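Flagellar protein FlgA (Thermotoga maritima, PDB 3FRN) is a periplasmic flagellar protein that probably acts as a chaperone in forming the P-ring of the flagellar basal body. Local coordinates at residues A[140-145]-A[165-170]. Numbering follows the deposited sequence.
Sequences RKERNV and LEKRNV
Arg143 and Arg168 form a hydrogen-bonded pair in an antiparallel two-strand pairing of the SAF region, a worked example of how a side chain can extend such a pairing past its last bridge. Their backbones are joined both ways, Arg168 N to Arg143 O at 2.7 Å and Arg143 N to Arg168 O at 2.9 Å, and Val145 and Glu166 repeat the pattern. Past the Glu142-Asn169 bridge the pairing goes on through Val170 N to Lys141 O, and Asn169 adds a side-chain bond: OD1 accepts Lys141 N at 3.2 Å, the donor lying 40° out of the carbonyl plane. Asn169 CG stands anti to the backbone N (chi1 -173°), and chi2 near 0° sets the turn of the amide, whose OD1 also receives Phe171 N while ND2 donates to Glu172. The carboxylate of Glu142 lies across Asn169, OE2 3.4 Å from Asn169 CB. On the same face Lys167 bends over strand 142-145, its CG 3.6 Å from Asn144 OD1. On the other face Arg168 NH2 meets Glu166 OE1 in a salt bridge of doubtful, very short length; Glu166 OE2 pairs with Arg164. There the Arg168 stem crosses Val145 at about a right angle, CG 3.6 Å from Val145 CG2.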
loop_
_atom_site.group_PDB
_atom_site.type_symbol
_atom_site.label_atom_id
_atom_site.label_comp_id
_atom_site.label_asym_id
_atom_site.label_seq_id
_atom_site.Cartn_x
_atom_site.Cartn_y
_atom_site.Cartn_z
ATOM N N ARG A 140 4.187 -5.004 -4.077
ATOM C CA ARG A 140 4.544 -4.009 -3.067
ATOM C C ARG A 140 4.310 -2.606 -3.598
ATOM O O ARG A 140 4.634 -2.308 -4.746
ATOM C CB ARG A 140 6.025 -4.113 -2.699
ATOM C CG ARG A 140 6.382 -5.244 -1.761
ATOM C CD ARG A 140 7.867 -5.206 -1.424
ATOM N NE ARG A 140 8.235 -6.196 -0.411
ATOM C CZ ARG A 140 9.487 -6.522 -0.098
ATOM N NH1 ARG A 140 10.509 -5.942 -0.718
ATOM N NH2 ARG A 140 9.721 -7.434 0.837
ATOM N N LYS A 141 3.753 -1.747 -2.750
ATOM C CA LYS A 141 3.711 -0.316 -3.021
ATOM C C LYS A 141 4.255 0.398 -1.792
ATOM O O LYS A 141 3.541 0.609 -0.804
ATOM C CB LYS A 141 2.299 0.152 -3.352
ATOM C CG LYS A 141 2.246 1.554 -3.940
ATOM C CD LYS A 141 0.838 1.891 -4.385
ATOM C CE LYS A 141 0.844 2.986 -5.430
ATOM N NZ LYS A 141 -0.454 3.043 -6.165
ATOM N N GLU A 142 5.537 0.741 -1.857
ATOM C CA GLU A 142 6.232 1.354 -0.738
ATOM C C GLU A 142 6.189 2.864 -0.904
ATOM O O GLU A 142 6.607 3.384 -1.932
ATOM C CB GLU A 142 7.678 0.852 -0.677
ATOM C CG GLU A 142 8.290 0.838 0.725
ATOM C CD GLU A 142 7.860 -0.360 1.565
ATOM O OE1 GLU A 142 8.118 -0.341 2.791
ATOM O OE2 GLU A 142 7.275 -1.318 1.006
ATOM N N ARG A 143 5.670 3.562 0.104
ATOM C CA ARG A 143 5.487 5.013 0.021
ATOM C C ARG A 143 5.679 5.657 1.382
ATOM O O ARG A 143 5.645 4.978 2.401
ATOM C CB ARG A 143 4.088 5.340 -0.507
ATOM C CG ARG A 143 4.073 6.243 -1.734
ATOM C CD ARG A 143 4.347 5.439 -2.999
ATOM N NE ARG A 143 4.584 6.274 -4.175
ATOM C CZ ARG A 143 5.729 6.896 -4.458
ATOM N NH1 ARG A 143 5.826 7.623 -5.562
ATOM N NH2 ARG A 143 6.776 6.807 -3.646
ATOM N N ASN A 144 5.886 6.969 1.393
ATOM C CA ASN A 144 5.940 7.720 2.642
ATOM C C ASN A 144 4.547 8.075 3.139
ATOM O O ASN A 144 3.812 8.806 2.482
ATOM C CB ASN A 144 6.793 8.976 2.489
ATOM C CG ASN A 144 8.278 8.680 2.570
ATOM O OD1 ASN A 144 8.837 8.529 3.659
ATOM N ND2 ASN A 144 8.927 8.603 1.417
ATOM N N VAL A 145 4.187 7.530 4.297
ATOM C CA VAL A 145 2.873 7.768 4.887
ATOM C C VAL A 145 2.967 8.560 6.198
ATOM O O VAL A 145 4.032 8.662 6.799
ATOM C CB VAL A 145 2.088 6.450 5.118
ATOM C CG1 VAL A 145 1.826 5.732 3.799
ATOM C CG2 VAL A 145 2.824 5.557 6.088
ATOM N N LEU A 165 6.464 11.683 8.869
ATOM C CA LEU A 165 6.372 10.907 7.650
ATOM C C LEU A 165 7.277 9.681 7.782
ATOM O O LEU A 165 8.414 9.786 8.250
ATOM C CB LEU A 165 6.804 11.777 6.473
ATOM C CG LEU A 165 6.051 11.691 5.147
ATOM C CD1 LEU A 165 4.678 12.355 5.228
ATOM C CD2 LEU A 165 6.893 12.340 4.066
ATOM N N GLU A 166 6.758 8.518 7.398
ATOM C CA GLU A 166 7.517 7.263 7.427
ATOM C C GLU A 166 7.229 6.430 6.185
ATOM O O GLU A 166 6.098 6.423 5.692
ATOM C CB GLU A 166 7.155 6.437 8.661
ATOM C CG GLU A 166 7.717 6.960 9.976
ATOM C CD GLU A 166 7.578 5.957 11.103
ATOM O OE1 GLU A 166 7.258 4.781 10.819
ATOM O OE2 GLU A 166 7.795 6.337 12.273
ATOM N N LYS A 167 8.246 5.725 5.692
ATOM C CA LYS A 167 8.096 4.805 4.558
ATOM C C LYS A 167 7.368 3.527 4.988
ATOM O O LYS A 167 7.757 2.898 5.971
ATOM C CB LYS A 167 9.468 4.466 3.961
ATOM C CG LYS A 167 9.840 5.252 2.701
ATOM C CD LYS A 167 9.804 4.363 1.460
ATOM C CE LYS A 167 10.118 5.136 0.171
ATOM N NZ LYS A 167 8.895 5.674 -0.521
ATOM N N ARG A 168 6.307 3.156 4.269
ATOM C CA ARG A 168 5.537 1.942 4.580
ATOM C C ARG A 168 5.014 1.247 3.316
ATOM O O ARG A 168 4.862 1.877 2.270
ATOM C CB ARG A 168 4.337 2.273 5.481
ATOM C CG ARG A 168 4.644 2.596 6.939
ATOM C CD ARG A 168 4.850 1.350 7.798
ATOM N NE ARG A 168 4.343 1.537 9.161
ATOM C CZ ARG A 168 4.985 2.192 10.125
ATOM N NH1 ARG A 168 4.434 2.310 11.327
ATOM N NH2 ARG A 168 6.175 2.731 9.894
ATOM N N ASN A 169 4.730 -0.050 3.425
ATOM C CA ASN A 169 4.044 -0.780 2.363
ATOM C C ASN A 169 2.545 -0.509 2.427
ATOM O O ASN A 169 1.852 -0.985 3.328
ATOM C CB ASN A 169 4.328 -2.288 2.454
ATOM C CG ASN A 169 3.778 -3.084 1.261
ATOM O OD1 ASN A 169 3.181 -2.536 0.320
ATOM N ND2 ASN A 169 3.984 -4.394 1.303
ATOM N N VAL A 170 2.064 0.249 1.449
ATOM C CA VAL A 170 0.661 0.641 1.346
ATOM C C VAL A 170 -0.248 -0.572 1.157
ATOM O O VAL A 170 -1.421 -0.525 1.498
ATOM C CB VAL A 170 0.460 1.684 0.204
ATOM C CG1 VAL A 170 -1.014 2.086 0.046
ATOM C CG2 VAL A 170 1.335 2.915 0.451
#